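Local atomic coordinates of transcriptional regulator (Bacillus subtilis, PDB entry 1VI0), a protein that represses transcription of genes for fatty acid transport and beta-oxidation, its DNA binding being inhibited by long-chain fatty acyl-CoA. Residues A[59-64]-A[122-127]. Residues are numbered along the deposited sequence; the frame is centred on the assembly and turned at random.
Sequences LFKEKM and NEILKG. With DCC (dodecyl-coa), chain C.
Ile124 packs its CG2 methyl over one face of the Phe60 ring, a CH-pi contact 3.8 Å from the ring centroid and 19° off the normal. A beta-branched residue suits this place because its two arms part: Ile124 CG2 also meets Met64 CB at 3.7 Å, while its CD1 reaches Lys61 CB at 3.6 Å, the apolar root of a lysine whose amine extends out from the contact. Deeper in, selenomethionine Met64 bends its flexible chain so that CE lies 3.9 Å from Leu125 CD1. In this TetR-family repressor the joined helices, 52-75 and 115-141, run almost parallel here (6° between segment axes) and line the acyl-CoA pocket. Dodecyl-CoA touches both: with CG anti to the backbone N (chi1 -171°), Phe60 brings CZ to 3.5 Å from acyl carbon CA4, and Leu125 CD2 packs against CP4. An alanine in place of Phe60 would probably leave Ile124 CG2 without its aromatic platform and open a gap beside the acyl chain. Polar bonding comes from Asn122, whose ND2 donates to dodecyl-CoA OP1 at 2.7 Å and OP2 at 3.0 Å, both in the pantetheine arm, while its OD1 is hydrogen-bonded to Arg118 NE, which should fix the amide's rotation.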
loop_
_atom_site.group_PDB
_atom_site.type_symbol
_atom_site.label_atom_id
_atom_site.label_comp_id
_atom_site.label_asym_id
_atom_site.label_seq_id
_atom_site.Cartn_x
_atom_site.Cartn_y
_atom_site.Cartn_z
ATOM N N LEU A 59 -2.487 -18.378 -6.363
ATOM C CA LEU A 59 -2.741 -18.392 -4.873
ATOM C C LEU A 59 -3.580 -17.169 -4.552
ATOM O O LEU A 59 -4.602 -17.267 -3.839
ATOM C CB LEU A 59 -1.401 -18.395 -4.238
ATOM C CG LEU A 59 -1.036 -17.948 -2.862
ATOM C CD1 LEU A 59 0.470 -18.209 -2.648
ATOM C CD2 LEU A 59 -1.367 -16.512 -2.500
ATOM N N PHE A 60 -3.218 -16.009 -5.098
ATOM C CA PHE A 60 -4.002 -14.808 -4.910
ATOM C C PHE A 60 -5.401 -14.964 -5.481
ATOM O O PHE A 60 -6.395 -14.710 -4.814
ATOM C CB PHE A 60 -3.323 -13.563 -5.458
ATOM C CG PHE A 60 -4.005 -12.277 -5.080
ATOM C CD1 PHE A 60 -4.656 -12.105 -3.872
ATOM C CD2 PHE A 60 -3.943 -11.172 -5.941
ATOM C CE1 PHE A 60 -5.223 -10.903 -3.525
ATOM C CE2 PHE A 60 -4.550 -9.989 -5.613
ATOM C CZ PHE A 60 -5.183 -9.818 -4.399
ATOM N N LYS A 61 -5.569 -15.466 -6.713
ATOM C CA LYS A 61 -6.889 -15.639 -7.300
ATOM C C LYS A 61 -7.815 -16.570 -6.536
ATOM O O LYS A 61 -9.001 -16.265 -6.410
ATOM C CB LYS A 61 -6.713 -16.161 -8.744
ATOM C CG LYS A 61 -7.976 -16.135 -9.573
ATOM C CD LYS A 61 -7.592 -16.393 -11.057
ATOM C CE LYS A 61 -8.832 -16.517 -11.913
ATOM N NZ LYS A 61 -9.611 -17.757 -11.606
ATOM N N GLU A 62 -7.286 -17.659 -6.021
ATOM C CA GLU A 62 -7.986 -18.658 -5.249
ATOM C C GLU A 62 -8.429 -18.111 -3.897
ATOM O O GLU A 62 -9.609 -18.243 -3.541
ATOM C CB GLU A 62 -7.024 -19.852 -5.035
ATOM C CG GLU A 62 -7.609 -20.981 -4.209
ATOM C CD GLU A 62 -9.014 -21.312 -4.671
ATOM O OE1 GLU A 62 -9.207 -21.403 -5.912
ATOM O OE2 GLU A 62 -9.905 -21.407 -3.804
ATOM N N LYS A 63 -7.539 -17.498 -3.175
ATOM C CA LYS A 63 -7.833 -16.943 -1.844
ATOM C C LYS A 63 -8.775 -15.768 -1.978
ATOM O O LYS A 63 -9.806 -15.689 -1.268
ATOM C CB LYS A 63 -6.570 -16.606 -1.105
ATOM C CG LYS A 63 -5.545 -17.643 -0.774
ATOM C CD LYS A 63 -6.055 -18.779 0.102
ATOM C CE LYS A 63 -4.902 -19.639 0.600
ATOM N NZ LYS A 63 -5.377 -20.629 1.640
HETATM N N MSE A 64 -8.563 -14.878 -2.973
HETATM C CA MSE A 64 -9.480 -13.757 -3.171
HETATM C C MSE A 64 -10.872 -14.236 -3.497
HETATM O O MSE A 64 -11.896 -13.688 -3.051
HETATM C CB MSE A 64 -9.003 -12.803 -4.300
HETATM C CG MSE A 64 -9.981 -11.671 -4.604
HETATM SE SE MSE A 64 -10.173 -10.543 -3.005
HETATM C CE MSE A 64 -8.724 -9.355 -3.292
ATOM N N ASN A 122 -3.018 -7.247 -9.762
ATOM C CA ASN A 122 -3.994 -6.217 -9.523
ATOM C C ASN A 122 -5.343 -6.437 -10.154
ATOM O O ASN A 122 -6.365 -5.983 -9.641
ATOM C CB ASN A 122 -3.450 -4.826 -9.785
ATOM C CG ASN A 122 -2.450 -4.453 -8.696
ATOM O OD1 ASN A 122 -1.952 -5.288 -7.918
ATOM N ND2 ASN A 122 -2.128 -3.190 -8.641
ATOM N N GLU A 123 -5.399 -7.165 -11.278
ATOM C CA GLU A 123 -6.665 -7.495 -11.920
ATOM C C GLU A 123 -7.517 -8.372 -11.003
ATOM O O GLU A 123 -8.733 -8.225 -10.952
ATOM C CB GLU A 123 -6.378 -8.135 -13.276
ATOM C CG GLU A 123 -7.467 -8.614 -14.130
ATOM C CD GLU A 123 -8.453 -7.595 -14.638
ATOM O OE1 GLU A 123 -9.690 -7.865 -14.560
ATOM O OE2 GLU A 123 -8.021 -6.520 -15.091
ATOM N N ILE A 124 -6.893 -9.159 -10.115
ATOM C CA ILE A 124 -7.616 -9.991 -9.150
ATOM C C ILE A 124 -8.233 -9.124 -8.039
ATOM O O ILE A 124 -9.279 -9.451 -7.469
ATOM C CB ILE A 124 -6.714 -11.070 -8.565
ATOM C CG1 ILE A 124 -6.368 -12.135 -9.662
ATOM C CG2 ILE A 124 -7.279 -11.776 -7.352
ATOM C CD1 ILE A 124 -5.146 -12.950 -9.217
ATOM N N LEU A 125 -7.647 -7.979 -7.781
ATOM C CA LEU A 125 -8.190 -7.057 -6.753
ATOM C C LEU A 125 -9.500 -6.440 -7.158
ATOM O O LEU A 125 -10.386 -6.058 -6.363
ATOM C CB LEU A 125 -7.107 -6.003 -6.521
ATOM C CG LEU A 125 -7.341 -5.013 -5.379
ATOM C CD1 LEU A 125 -7.433 -5.806 -4.081
ATOM C CD2 LEU A 125 -6.183 -4.013 -5.341
ATOM N N LYS A 126 -9.663 -6.279 -8.503
ATOM C CA LYS A 126 -10.858 -5.680 -9.055
ATOM C C LYS A 126 -12.161 -6.217 -8.502
ATOM O O LYS A 126 -13.024 -5.362 -8.247
ATOM C CB LYS A 126 -10.847 -5.718 -10.609
ATOM C CG LYS A 126 -9.707 -4.863 -11.157
ATOM C CD LYS A 126 -9.795 -4.568 -12.638
ATOM C CE LYS A 126 -8.438 -4.333 -13.260
ATOM N NZ LYS A 126 -8.271 -3.022 -13.929
ATOM N N GLY A 127 -12.303 -7.505 -8.263
ATOM C CA GLY A 127 -13.540 -8.088 -7.715
ATOM C C GLY A 127 -13.878 -7.463 -6.364
ATOM O O GLY A 127 -15.019 -7.149 -6.067
HETATM C C2 DCC C . -9.741 9.819 -11.521
HETATM C C4 DCC C . -9.255 7.642 -11.788
HETATM C C5 DCC C . -9.164 7.411 -10.435
HETATM C C6 DCC C . -9.352 8.552 -9.623
HETATM C C8 DCC C . -8.813 5.549 -11.374
HETATM C C10 DCC C . -7.689 -10.881 0.227
HETATM C C11 DCC C . -7.270 -12.266 0.750
HETATM C C12 DCC C . -6.637 -13.158 -0.313
HETATM N N9 DCC C . -9.008 6.446 -12.397
HETATM N N7 DCC C . -8.862 6.089 -10.182
HETATM N N3 DCC C . -9.560 8.811 -12.391
HETATM N N1 DCC C . -9.693 9.736 -10.174
HETATM N N6 DCC C . -9.245 8.467 -8.296
HETATM C "C1'" DCC C . -9.134 6.187 -13.878
HETATM C "C2'" DCC C . -8.076 5.211 -14.436
HETATM O "O2'" DCC C . -7.022 6.040 -14.996
HETATM C "C3'" DCC C . -8.858 4.575 -15.633
HETATM O "O3'" DCC C . -9.005 5.606 -16.673
HETATM C "C4'" DCC C . -10.273 4.406 -14.949
HETATM O "O4'" DCC C . -10.367 5.459 -13.990
HETATM C "C5'" DCC C . -10.437 3.016 -14.380
HETATM O "O5'" DCC C . -9.332 2.606 -13.523
HETATM P P1 DCC C . -9.543 1.936 -12.094
HETATM O O11 DCC C . -8.242 1.622 -11.545
HETATM O O12 DCC C . -10.513 2.845 -11.273
HETATM O O6 DCC C . -10.399 0.670 -12.370
HETATM P P2 DCC C . -9.667 -0.460 -13.072
HETATM O O21 DCC C . -10.559 -1.666 -12.898
HETATM O O22 DCC C . -9.265 -0.024 -14.415
HETATM O O7 DCC C . -8.307 -0.827 -12.266
HETATM C CPA DCC C . -8.433 -1.744 -11.089
HETATM C CPB DCC C . -7.030 -1.961 -10.450
HETATM C CP8 DCC C . -6.301 -0.610 -10.329
HETATM C CP7 DCC C . -6.245 -2.849 -11.407
HETATM C CP9 DCC C . -7.089 -2.719 -9.173
HETATM O OP3 DCC C . -7.092 0.351 -9.711
HETATM C CP6 DCC C . -4.960 -0.714 -9.632
HETATM O OP2 DCC C . -4.057 -1.365 -10.139
HETATM N NP2 DCC C . -4.892 -0.045 -8.514
HETATM C CP5 DCC C . -3.628 -0.078 -7.668
HETATM C CP4 DCC C . -3.941 -1.148 -6.550
HETATM C CP3 DCC C . -2.664 -1.462 -5.749
HETATM O OP1 DCC C . -1.672 -1.907 -6.325
HETATM N NP1 DCC C . -2.714 -1.185 -4.488
HETATM C CP2 DCC C . -1.611 -1.366 -3.518
HETATM C CP1 DCC C . -2.132 -2.437 -2.606
HETATM S S DCC C . -2.838 -3.917 -3.368
HETATM P P3 DCC C . -8.853 5.443 -18.265
HETATM O O31 DCC C . -7.740 4.529 -18.524
HETATM O O32 DCC C . -10.111 4.915 -18.816
HETATM O O33 DCC C . -8.595 6.860 -18.700
HETATM C CA1 DCC C . -1.340 -4.892 -3.655
HETATM C CA2 DCC C . -1.640 -6.412 -3.851
HETATM O OA1 DCC C . -0.231 -4.409 -3.623
HETATM C CA3 DCC C . -1.854 -7.147 -2.515
HETATM C CA4 DCC C . -3.132 -7.864 -2.283
HETATM C CA5 DCC C . -4.093 -7.164 -1.349
HETATM C CA6 DCC C . -4.885 -8.093 -0.446
HETATM C CA7 DCC C . -6.357 -8.219 -0.767
HETATM C CA8 DCC C . -7.318 -8.393 0.353
HETATM C CA9 DCC C . -7.244 -9.715 1.124
#